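Side-chain contacts in DUF1254 domain-containing protein (Vibrio parahaemolyticus, PDB 3U07), which is of unknown function but combines a DUF1254 region with a DUF1214 region and probably carries a signal peptide for export: residues Y34-S39 and Q234-Y239; T206-K211 and V219-C224; T214-V219 and T249-E254. The protein carries 2 engineered substitutions. All coordinates share one frame; numbering follows the deposited sequence.

Contact 1: Y34-S39 and Q234-Y239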
loop_
_atom_site.group_PDB
_atom_site.type_symbol
_atom_site.label_atom_id
_atom_site.label_comp_id
_atom_site.label_asym_id
_atom_site.label_seq_id
_atom_site.Cartn_x
_atom_site.Cartn_y
_atom_site.Cartn_z
ATOM N N TYR A 34 2.171 -7.528 22.067
ATOM C CA TYR A 34 1.666 -8.141 20.855
ATOM C C TYR A 34 1.215 -7.088 19.839
ATOM O O TYR A 34 1.452 -7.239 18.639
ATOM C CB TYR A 34 0.491 -9.074 21.150
ATOM C CG TYR A 34 -0.132 -9.606 19.880
ATOM C CD1 TYR A 34 0.475 -10.635 19.160
ATOM C CD2 TYR A 34 -1.284 -9.027 19.354
ATOM C CE1 TYR A 34 -0.052 -11.070 17.943
ATOM C CE2 TYR A 34 -1.818 -9.457 18.135
ATOM C CZ TYR A 34 -1.197 -10.474 17.440
ATOM O OH TYR A 34 -1.732 -10.895 16.244
ATOM N N ILE A 35 0.557 -6.031 20.309
ATOM C CA ILE A 35 0.085 -4.992 19.401
ATOM C C ILE A 35 1.261 -4.315 18.688
ATOM O O ILE A 35 1.150 -3.960 17.514
ATOM C CB ILE A 35 -0.816 -3.973 20.147
ATOM C CG1 ILE A 35 -2.170 -4.635 20.453
ATOM C CG2 ILE A 35 -1.043 -2.726 19.287
ATOM C CD1 ILE A 35 -3.046 -3.859 21.420
ATOM N N TYR A 36 2.386 -4.148 19.381
ATOM C CA TYR A 36 3.576 -3.568 18.748
ATOM C C TYR A 36 4.090 -4.563 17.700
ATOM O O TYR A 36 4.425 -4.188 16.573
ATOM C CB TYR A 36 4.688 -3.323 19.778
ATOM C CG TYR A 36 6.088 -3.365 19.186
ATOM C CD1 TYR A 36 6.614 -2.276 18.484
ATOM C CD2 TYR A 36 6.858 -4.525 19.270
ATOM C CE1 TYR A 36 7.875 -2.346 17.874
ATOM C CE2 TYR A 36 8.120 -4.607 18.666
ATOM C CZ TYR A 36 8.619 -3.517 17.969
ATOM O OH TYR A 36 9.852 -3.622 17.359
ATOM N N GLY A 37 4.126 -5.841 18.075
ATOM C CA GLY A 37 4.622 -6.871 17.173
ATOM C C GLY A 37 3.719 -7.222 16.009
ATOM O O GLY A 37 4.188 -7.716 14.975
ATOM N N TYR A 38 2.428 -6.949 16.168
ATOM C CA TYR A 38 1.429 -7.249 15.140
ATOM C C TYR A 38 1.812 -6.830 13.723
ATOM O O TYR A 38 1.768 -7.641 12.795
ATOM C CB TYR A 38 0.094 -6.590 15.505
ATOM C CG TYR A 38 -0.988 -6.769 14.462
ATOM C CD1 TYR A 38 -1.758 -7.933 14.412
ATOM C CD2 TYR A 38 -1.239 -5.772 13.520
ATOM C CE1 TYR A 38 -2.756 -8.098 13.446
ATOM C CE2 TYR A 38 -2.231 -5.926 12.552
ATOM C CZ TYR A 38 -2.984 -7.089 12.520
ATOM O OH TYR A 38 -3.963 -7.234 11.563
ATOM N N SER A 39 2.174 -5.565 13.549
ATOM C CA SER A 39 2.530 -5.074 12.219
ATOM C C SER A 39 3.690 -5.863 11.610
ATOM O O SER A 39 3.670 -6.198 10.429
ATOM C CB SER A 39 2.875 -3.582 12.276
ATOM O OG SER A 39 1.754 -2.822 12.697
ATOM N N GLN A 234 12.530 2.483 21.525
ATOM C CA GLN A 234 11.550 3.024 22.459
ATOM C C GLN A 234 10.471 1.988 22.771
ATOM O O GLN A 234 10.003 1.889 23.905
ATOM C CB GLN A 234 10.911 4.303 21.905
ATOM C CG GLN A 234 10.119 4.109 20.626
ATOM C CD GLN A 234 10.990 4.092 19.383
ATOM O OE1 GLN A 234 12.196 3.838 19.448
ATOM N NE2 GLN A 234 10.376 4.352 18.235
ATOM N N TRP A 235 10.092 1.201 21.771
ATOM C CA TRP A 235 9.067 0.180 21.970
ATOM C C TRP A 235 9.649 -1.086 22.587
ATOM O O TRP A 235 9.077 -1.651 23.517
ATOM C CB TRP A 235 8.399 -0.167 20.642
ATOM C CG TRP A 235 7.801 1.012 19.942
ATOM C CD1 TRP A 235 8.186 1.534 18.738
ATOM C CD2 TRP A 235 6.699 1.806 20.391
ATOM N NE1 TRP A 235 7.387 2.605 18.407
ATOM C CE2 TRP A 235 6.466 2.793 19.405
ATOM C CE3 TRP A 235 5.883 1.780 21.529
ATOM C CZ2 TRP A 235 5.449 3.746 19.522
ATOM C CZ3 TRP A 235 4.870 2.729 21.647
ATOM C CH2 TRP A 235 4.663 3.700 20.645
ATOM N N LEU A 236 10.796 -1.521 22.074
ATOM C CA LEU A 236 11.436 -2.735 22.569
ATOM C C LEU A 236 11.875 -2.649 24.020
ATOM O O LEU A 236 11.906 -3.661 24.716
ATOM C CB LEU A 236 12.628 -3.109 21.680
ATOM C CG LEU A 236 12.207 -3.586 20.285
ATOM C CD1 LEU A 236 13.419 -3.679 19.372
ATOM C CD2 LEU A 236 11.500 -4.934 20.404
ATOM N N ASP A 237 12.220 -1.456 24.487
ATOM C CA ASP A 237 12.629 -1.325 25.878
ATOM C C ASP A 237 11.465 -1.642 26.816
ATOM O O ASP A 237 11.666 -2.133 27.925
ATOM C CB ASP A 237 13.157 0.084 26.167
ATOM C CG ASP A 237 14.578 0.297 25.653
ATOM O OD1 ASP A 237 15.308 -0.702 25.471
ATOM O OD2 ASP A 237 14.967 1.466 25.445
ATOM N N LYS A 238 10.245 -1.380 26.360
ATOM C CA LYS A 238 9.053 -1.627 27.169
ATOM C C LYS A 238 8.611 -3.092 27.210
ATOM O O LYS A 238 8.153 -3.585 28.243
ATOM C CB LYS A 238 7.873 -0.799 26.637
ATOM C CG LYS A 238 8.108 0.702 26.548
ATOM C CD LYS A 238 6.920 1.400 25.901
ATOM C CE LYS A 238 7.125 2.906 25.840
ATOM N NZ LYS A 238 5.837 3.641 25.989
ATOM N N TYR A 239 8.769 -3.787 26.091
ATOM C CA TYR A 239 8.298 -5.162 25.977
ATOM C C TYR A 239 9.309 -6.287 26.145
ATOM O O TYR A 239 9.017 -7.443 25.843
ATOM C CB TYR A 239 7.567 -5.285 24.638
ATOM C CG TYR A 239 6.620 -4.121 24.409
ATOM C CD1 TYR A 239 5.779 -3.685 25.434
ATOM C CD2 TYR A 239 6.585 -3.437 23.190
ATOM C CE1 TYR A 239 4.927 -2.596 25.257
ATOM C CE2 TYR A 239 5.732 -2.344 23.000
ATOM C CZ TYR A 239 4.907 -1.931 24.040
ATOM O OH TYR A 239 4.056 -0.864 23.871
#
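Tyr-36 meets Trp-235, Leu-236 and Tyr-239 in a buried aromatic cluster, with a leucine at its margin, between two crossing helices. Its ring carbon CD1 lies 3.5 Å from CB of Trp-235, so the tryptophan touches first through the base of its side chain. The tyrosine plane and the five-membered ring of the indole are inclined by only 29°, yet their centroids are 5.5 Å apart; the rings are slid past one another and barely overlap, which rules out a true stack. Tyr-239 approaches from the next turn, its CE2 3.5 Å from CB of Tyr-36, and the two tyrosine rings lie obliquely, with 5.9 Å between centroids. At the far end of Tyr-36, CD2 of Leu-236 packs 3.7 Å from the phenolic OH. The torsion helps: CB already points across, and with CG roughly opposite the backbone N (chi1 153°) the ring continues that way, toward helix 233-239. The spacing agrees, for the axes of 34-39 and 234-239 come no closer than 10.8 Å, at 135° between their N-to-C directions, and large side chains fill the interval. Val-244, in a loop, touches both Tyr-36 and Leu-236. Two polar ends have partners outside the segments: Trp-235 NE1 is hydrogen-bonded to Gly-291 O, and Tyr-36 OH to Asp-232 OD2.

Contact 2: T206-K211 and V219-C224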
loop_
_atom_site.group_PDB
_atom_site.type_symbol
_atom_site.label_atom_id
_atom_site.label_comp_id
_atom_site.label_asym_id
_atom_site.label_seq_id
_atom_site.Cartn_x
_atom_site.Cartn_y
_atom_site.Cartn_z
ATOM N N THR A 206 16.732 -19.029 6.996
ATOM C CA THR A 206 15.974 -20.217 7.364
ATOM C C THR A 206 14.727 -19.578 7.987
ATOM O O THR A 206 14.775 -19.007 9.077
ATOM C CB THR A 206 16.738 -21.098 8.382
ATOM O OG1 THR A 206 17.018 -20.344 9.564
ATOM C CG2 THR A 206 18.048 -21.564 7.782
ATOM N N TYR A 207 13.617 -19.662 7.268
ATOM C CA TYR A 207 12.361 -19.040 7.678
ATOM C C TYR A 207 11.448 -19.821 8.608
ATOM O O TYR A 207 11.091 -20.960 8.321
ATOM C CB TYR A 207 11.556 -18.678 6.431
ATOM C CG TYR A 207 12.250 -17.732 5.482
ATOM C CD1 TYR A 207 12.393 -16.381 5.798
ATOM C CD2 TYR A 207 12.735 -18.179 4.251
ATOM C CE1 TYR A 207 12.996 -15.493 4.910
ATOM C CE2 TYR A 207 13.344 -17.299 3.354
ATOM C CZ TYR A 207 13.465 -15.955 3.692
ATOM O OH TYR A 207 14.029 -15.065 2.807
ATOM N N PRO A 208 11.031 -19.200 9.725
ATOM C CA PRO A 208 10.141 -19.867 10.679
ATOM C C PRO A 208 8.802 -20.080 9.981
ATOM O O PRO A 208 8.332 -19.192 9.267
ATOM C CB PRO A 208 10.012 -18.847 11.816
ATOM C CG PRO A 208 11.233 -17.984 11.676
ATOM C CD PRO A 208 11.371 -17.844 10.190
ATOM N N ASP A 209 8.195 -21.246 10.178
ATOM C CA ASP A 209 6.900 -21.539 9.567
ATOM C C ASP A 209 5.810 -20.890 10.412
ATOM O O ASP A 209 5.681 -21.178 11.604
ATOM C CB ASP A 209 6.648 -23.053 9.516
ATOM C CG ASP A 209 5.395 -23.413 8.723
ATOM O OD1 ASP A 209 4.482 -22.567 8.614
ATOM O OD2 ASP A 209 5.315 -24.554 8.216
ATOM N N PRO A 210 5.020 -19.992 9.813
ATOM C CA PRO A 210 3.953 -19.339 10.576
ATOM C C PRO A 210 2.893 -20.279 11.169
ATOM O O PRO A 210 2.278 -19.964 12.186
ATOM C CB PRO A 210 3.361 -18.345 9.568
ATOM C CG PRO A 210 3.766 -18.898 8.226
ATOM C CD PRO A 210 5.158 -19.385 8.480
ATOM N N LYS A 211 2.685 -21.439 10.561
ATOM C CA LYS A 211 1.665 -22.342 11.078
ATOM C C LYS A 211 2.043 -23.098 12.351
ATOM O O LYS A 211 1.165 -23.577 13.073
ATOM C CB LYS A 211 1.240 -23.343 10.001
ATOM C CG LYS A 211 2.093 -24.600 9.885
ATOM C CD LYS A 211 1.202 -25.817 9.616
ATOM C CE LYS A 211 -0.153 -25.401 9.025
ATOM N NZ LYS A 211 -1.184 -26.475 9.073
ATOM N N VAL A 219 8.422 -12.497 15.149
ATOM C CA VAL A 219 8.801 -11.102 15.325
ATOM C C VAL A 219 10.292 -10.958 15.671
ATOM O O VAL A 219 10.977 -10.109 15.106
ATOM C CB VAL A 219 7.947 -10.423 16.422
ATOM C CG1 VAL A 219 8.507 -9.029 16.742
ATOM C CG2 VAL A 219 6.496 -10.302 15.946
ATOM N N ASN A 220 10.793 -11.772 16.601
ATOM C CA ASN A 220 12.210 -11.698 16.975
ATOM C C ASN A 220 13.099 -12.045 15.781
ATOM O O ASN A 220 14.192 -11.498 15.629
ATOM C CB ASN A 220 12.517 -12.637 18.147
ATOM C CG ASN A 220 11.879 -12.175 19.444
ATOM O OD1 ASN A 220 11.294 -11.094 19.513
ATOM N ND2 ASN A 220 11.995 -12.990 20.483
ATOM N N PHE A 221 12.624 -12.953 14.933
ATOM C CA PHE A 221 13.365 -13.348 13.740
ATOM C C PHE A 221 13.502 -12.154 12.784
ATOM O O PHE A 221 14.592 -11.854 12.292
ATOM C CB PHE A 221 12.634 -14.485 13.020
ATOM C CG PHE A 221 13.216 -14.824 11.680
ATOM C CD1 PHE A 221 14.364 -15.605 11.581
ATOM C CD2 PHE A 221 12.625 -14.347 10.514
ATOM C CE1 PHE A 221 14.915 -15.909 10.332
ATOM C CE2 PHE A 221 13.163 -14.642 9.263
ATOM C CZ PHE A 221 14.312 -15.426 9.172
ATOM N N VAL A 222 12.387 -11.482 12.513
ATOM C CA VAL A 222 12.408 -10.327 11.622
ATOM C C VAL A 222 13.228 -9.188 12.222
ATOM O O VAL A 222 13.984 -8.519 11.518
ATOM C CB VAL A 222 10.981 -9.818 11.339
ATOM C CG1 VAL A 222 11.040 -8.502 10.578
ATOM C CG2 VAL A 222 10.218 -10.861 10.536
ATOM N N LEU A 223 13.067 -8.976 13.523
ATOM C CA LEU A 223 13.778 -7.922 14.241
ATOM C C LEU A 223 15.288 -8.103 14.094
ATOM O O LEU A 223 16.037 -7.139 14.012
ATOM C CB LEU A 223 13.408 -7.978 15.728
ATOM C CG LEU A 223 12.632 -6.872 16.464
ATOM C CD1 LEU A 223 11.953 -5.903 15.534
ATOM C CD2 LEU A 223 11.628 -7.550 17.372
ATOM N N CYS A 224 15.716 -9.357 14.058
ATOM C CA CYS A 224 17.130 -9.690 13.946
ATOM C C CYS A 224 17.704 -9.328 12.580
ATOM O O CYS A 224 18.842 -8.882 12.480
ATOM C CB CYS A 224 17.326 -11.194 14.188
ATOM S SG CYS A 224 19.044 -11.694 14.547
#
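One residue before Phe-221, whose ring meets Pro-208 and Tyr-207, the Asn-220 ND2 atom is gripped by two backbone carbonyls, Gly-243 O and Lys-248 O. Together with Asn-220 OD1, which accepts from Glu-245 N, this fixes one flank of helix 215-224 to the 243-248 loop, while Phe-221 is left to receive the 206-211 loop. The central interaction is a CH-pi contact: Pro-208 CD sits 3.6 Å from the centroid of the Phe-221 ring and only 7° off its normal, so it is squarely over one face. Pro-208 CG follows toward the root of the ring, 3.7 Å from Phe-221 CG. The ring is put there by chi1 of 172°, which turns CG opposite the backbone N of Phe-221 itself. Tyr-207 adds a looser, oblique touch, its CD1 4.0 Å from CE2 of Phe-221, and the carbonyl Thr-206 O approaches CE1 of the same ring at 3.3 Å. Farther along, the loop is shaped by an Asx turn in which Lys-211 N donates to Asp-209 OD1 (2.9 Å), and Pro-208 O is hydrogen-bonded to Tyr-44 OH of helix 26-52. Across the contact itself the chemistry is apolar packing, one CH-pi contact and a carbonyl oxygen close to a ring carbon; position probably depends largely on shape complementarity, while the loop's directional bonds lie within it or run to Tyr-44.

Contact 3: T214-V219 and T249-E254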
loop_
_atom_site.group_PDB
_atom_site.type_symbol
_atom_site.label_atom_id
_atom_site.label_comp_id
_atom_site.label_asym_id
_atom_site.label_seq_id
_atom_site.Cartn_x
_atom_site.Cartn_y
_atom_site.Cartn_z
ATOM N N THR A 214 5.417 -19.343 17.155
ATOM C CA THR A 214 4.678 -18.367 17.963
ATOM C C THR A 214 4.961 -16.978 17.375
ATOM O O THR A 214 5.905 -16.811 16.595
ATOM C CB THR A 214 5.144 -18.343 19.429
ATOM O OG1 THR A 214 6.491 -17.862 19.484
ATOM C CG2 THR A 214 5.068 -19.737 20.047
ATOM N N TRP A 215 4.170 -15.975 17.740
ATOM C CA TRP A 215 4.434 -14.657 17.183
ATOM C C TRP A 215 5.751 -14.107 17.722
ATOM O O TRP A 215 6.401 -13.303 17.064
ATOM C CB TRP A 215 3.288 -13.680 17.465
ATOM C CG TRP A 215 3.090 -13.308 18.897
ATOM C CD1 TRP A 215 2.247 -13.907 19.788
ATOM C CD2 TRP A 215 3.678 -12.200 19.583
ATOM N NE1 TRP A 215 2.261 -13.231 20.982
ATOM C CE2 TRP A 215 3.129 -12.175 20.883
ATOM C CE3 TRP A 215 4.605 -11.215 19.222
ATOM C CZ2 TRP A 215 3.484 -11.213 21.827
ATOM C CZ3 TRP A 215 4.959 -10.257 20.160
ATOM C CH2 TRP A 215 4.396 -10.259 21.447
ATOM N N LEU A 216 6.151 -14.547 18.912
ATOM C CA LEU A 216 7.411 -14.093 19.487
ATOM C C LEU A 216 8.584 -14.512 18.604
ATOM O O LEU A 216 9.440 -13.688 18.287
ATOM C CB LEU A 216 7.617 -14.659 20.896
ATOM C CG LEU A 216 6.821 -14.022 22.038
ATOM C CD1 LEU A 216 7.061 -14.814 23.317
ATOM C CD2 LEU A 216 7.237 -12.563 22.221
ATOM N N GLU A 217 8.629 -15.776 18.189
ATOM C CA GLU A 217 9.747 -16.198 17.356
ATOM C C GLU A 217 9.754 -15.550 15.978
ATOM O O GLU A 217 10.822 -15.225 15.456
ATOM C CB GLU A 217 9.832 -17.730 17.250
ATOM C CG GLU A 217 8.589 -18.478 16.831
ATOM C CD GLU A 217 8.798 -19.990 16.908
ATOM O OE1 GLU A 217 8.170 -20.645 17.772
ATOM O OE2 GLU A 217 9.605 -20.517 16.106
ATOM N N ARG A 218 8.575 -15.331 15.398
ATOM C CA ARG A 218 8.510 -14.695 14.087
ATOM C C ARG A 218 8.969 -13.236 14.187
ATOM O O ARG A 218 9.813 -12.791 13.410
ATOM C CB ARG A 218 7.087 -14.760 13.517
ATOM C CG ARG A 218 6.632 -16.175 13.125
ATOM C CD ARG A 218 5.289 -16.151 12.393
ATOM N NE ARG A 218 4.222 -15.564 13.202
ATOM C CZ ARG A 218 3.391 -16.255 13.980
ATOM N NH1 ARG A 218 3.485 -17.577 14.062
ATOM N NH2 ARG A 218 2.473 -15.617 14.690
ATOM N N VAL A 219 8.422 -12.497 15.149
ATOM C CA VAL A 219 8.801 -11.102 15.325
ATOM C C VAL A 219 10.292 -10.958 15.671
ATOM O O VAL A 219 10.977 -10.109 15.106
ATOM C CB VAL A 219 7.947 -10.423 16.422
ATOM C CG1 VAL A 219 8.507 -9.029 16.742
ATOM C CG2 VAL A 219 6.496 -10.302 15.946
ATOM N N THR A 249 15.604 -16.446 20.833
ATOM C CA THR A 249 14.924 -17.711 20.544
ATOM C C THR A 249 14.662 -18.534 21.806
ATOM O O THR A 249 13.971 -19.541 21.748
ATOM C CB THR A 249 15.755 -18.594 19.592
ATOM O OG1 THR A 249 17.024 -18.861 20.200
ATOM C CG2 THR A 249 15.973 -17.906 18.247
ATOM N N ASP A 250 15.219 -18.112 22.937
ATOM C CA ASP A 250 15.036 -18.827 24.202
ATOM C C ASP A 250 13.986 -18.132 25.067
ATOM O O ASP A 250 14.121 -16.951 25.378
ATOM C CB ASP A 250 16.367 -18.906 24.962
ATOM C CG ASP A 250 16.976 -17.531 25.235
ATOM O OD1 ASP A 250 17.245 -17.220 26.417
ATOM O OD2 ASP A 250 17.190 -16.762 24.272
ATOM N N PHE A 251 12.955 -18.870 25.473
ATOM C CA PHE A 251 11.881 -18.291 26.279
ATOM C C PHE A 251 11.548 -19.080 27.537
ATOM O O PHE A 251 11.750 -20.293 27.592
ATOM C CB PHE A 251 10.606 -18.183 25.441
ATOM C CG PHE A 251 10.794 -17.474 24.131
ATOM C CD1 PHE A 251 10.733 -16.088 24.060
ATOM C CD2 PHE A 251 11.049 -18.194 22.970
ATOM C CE1 PHE A 251 10.926 -15.429 22.847
ATOM C CE2 PHE A 251 11.243 -17.546 21.758
ATOM C CZ PHE A 251 11.182 -16.163 21.697
ATOM N N THR A 252 11.026 -18.379 28.542
ATOM C CA THR A 252 10.608 -19.008 29.793
ATOM C C THR A 252 9.131 -19.379 29.631
ATOM O O THR A 252 8.437 -18.832 28.770
ATOM C CB THR A 252 10.701 -18.044 30.989
ATOM O OG1 THR A 252 9.744 -16.987 30.819
ATOM C CG2 THR A 252 12.109 -17.461 31.110
ATOM N N PRO A 253 8.633 -20.322 30.449
ATOM C CA PRO A 253 7.225 -20.729 30.360
ATOM C C PRO A 253 6.298 -19.519 30.507
ATOM O O PRO A 253 5.305 -19.388 29.796
ATOM C CB PRO A 253 7.080 -21.709 31.523
ATOM C CG PRO A 253 8.436 -22.359 31.571
ATOM C CD PRO A 253 9.366 -21.164 31.413
ATOM N N GLU A 254 6.638 -18.630 31.435
ATOM C CA GLU A 254 5.830 -17.437 31.668
ATOM C C GLU A 254 5.736 -16.571 30.409
ATOM O O GLU A 254 4.666 -16.046 30.092
ATOM C CB GLU A 254 6.415 -16.626 32.823
ATOM C CG GLU A 254 5.592 -15.403 33.216
ATOM C CD GLU A 254 4.154 -15.735 33.598
ATOM O OE1 GLU A 254 3.845 -16.924 33.838
ATOM O OE2 GLU A 254 3.332 -14.797 33.671
#
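Segment 214-219 opens with Thr-214 as N-cap and then runs as the first turn and a little more of helix 215-224, whereas 249-254 is a loop, extended from Asp-250 to Thr-252, that becomes helical at Pro-253. The nearest CA atoms of the two segments are those of Glu-217 and Thr-249, 6.3 Å apart, and Phe-251 leans from the loop onto the first turn of the helix. Its CG lies opposite the carbonyl carbon and beside the backbone N (chi1 -53°), a setting that brings the ring against Leu-216. There CE1 of Phe-251 is 3.9 Å from Leu-216 CB, and the same CE1 is 3.9 Å from Leu-216 CD1; the leucine lies along the CD1-CE1-CZ side, CB toward CZ and the CD1 methyl toward the ring's CD1. The approach is oblique. Beside it, CZ of Phe-251 comes no nearer than 4.4 Å to Glu-217 N, whose N-H is directed to Thr-214 OG1 in a capping box. That bond spans 3.3 Å from Glu-217 N to Thr-214 OG1, almost straight at 167°, and Thr-214 N returns a bond to Glu-217 OE1 of 3.1 Å, meeting that oxygen from above the carboxylate plane. These reciprocal bonds occupy both amides and pin the glutamate beside the helix start. At the tip of the ring, CZ of Phe-251 is also approached by Asn-220 ND2; the phenylalanine packs on Leu-256 as well. Leu-216 also reaches Val-244 and Ala-259, while Trp-215 NE1 is hydrogen-bonded to Ala-259 O, so helix 215-224 lies against helix 253-273. Toward helix 26-52, Arg-218 NE forms a salt bridge with Asp-41 OD1, so the start of helix 215-224 is in contact with both of these longer helices.

The three contacts form one neighbourhood on the same side of the chain's centre: contact 1 lies about 16 Å from contact 2 and 13 Å from contact 3, centre to centre, while contacts 2 and 3 are 10 Å apart. Contacts 2 and 3 share Val-219 and helix 215-224, which touches helix 26-52 of contact 1 through Trp-215 against Tyr-34 and Leu-223 against Tyr-36. Along the chain, contact 2 is nested within the long loop closed by contact 1, whereas contact 3 crosses both. Helices 26-52, 215-224, 233-239 and 253-273 thus pack as one group, and the Cys-224 to Cys-247 disulfide joins the end of helix 215-224 covalently to the loop before helix 253-273.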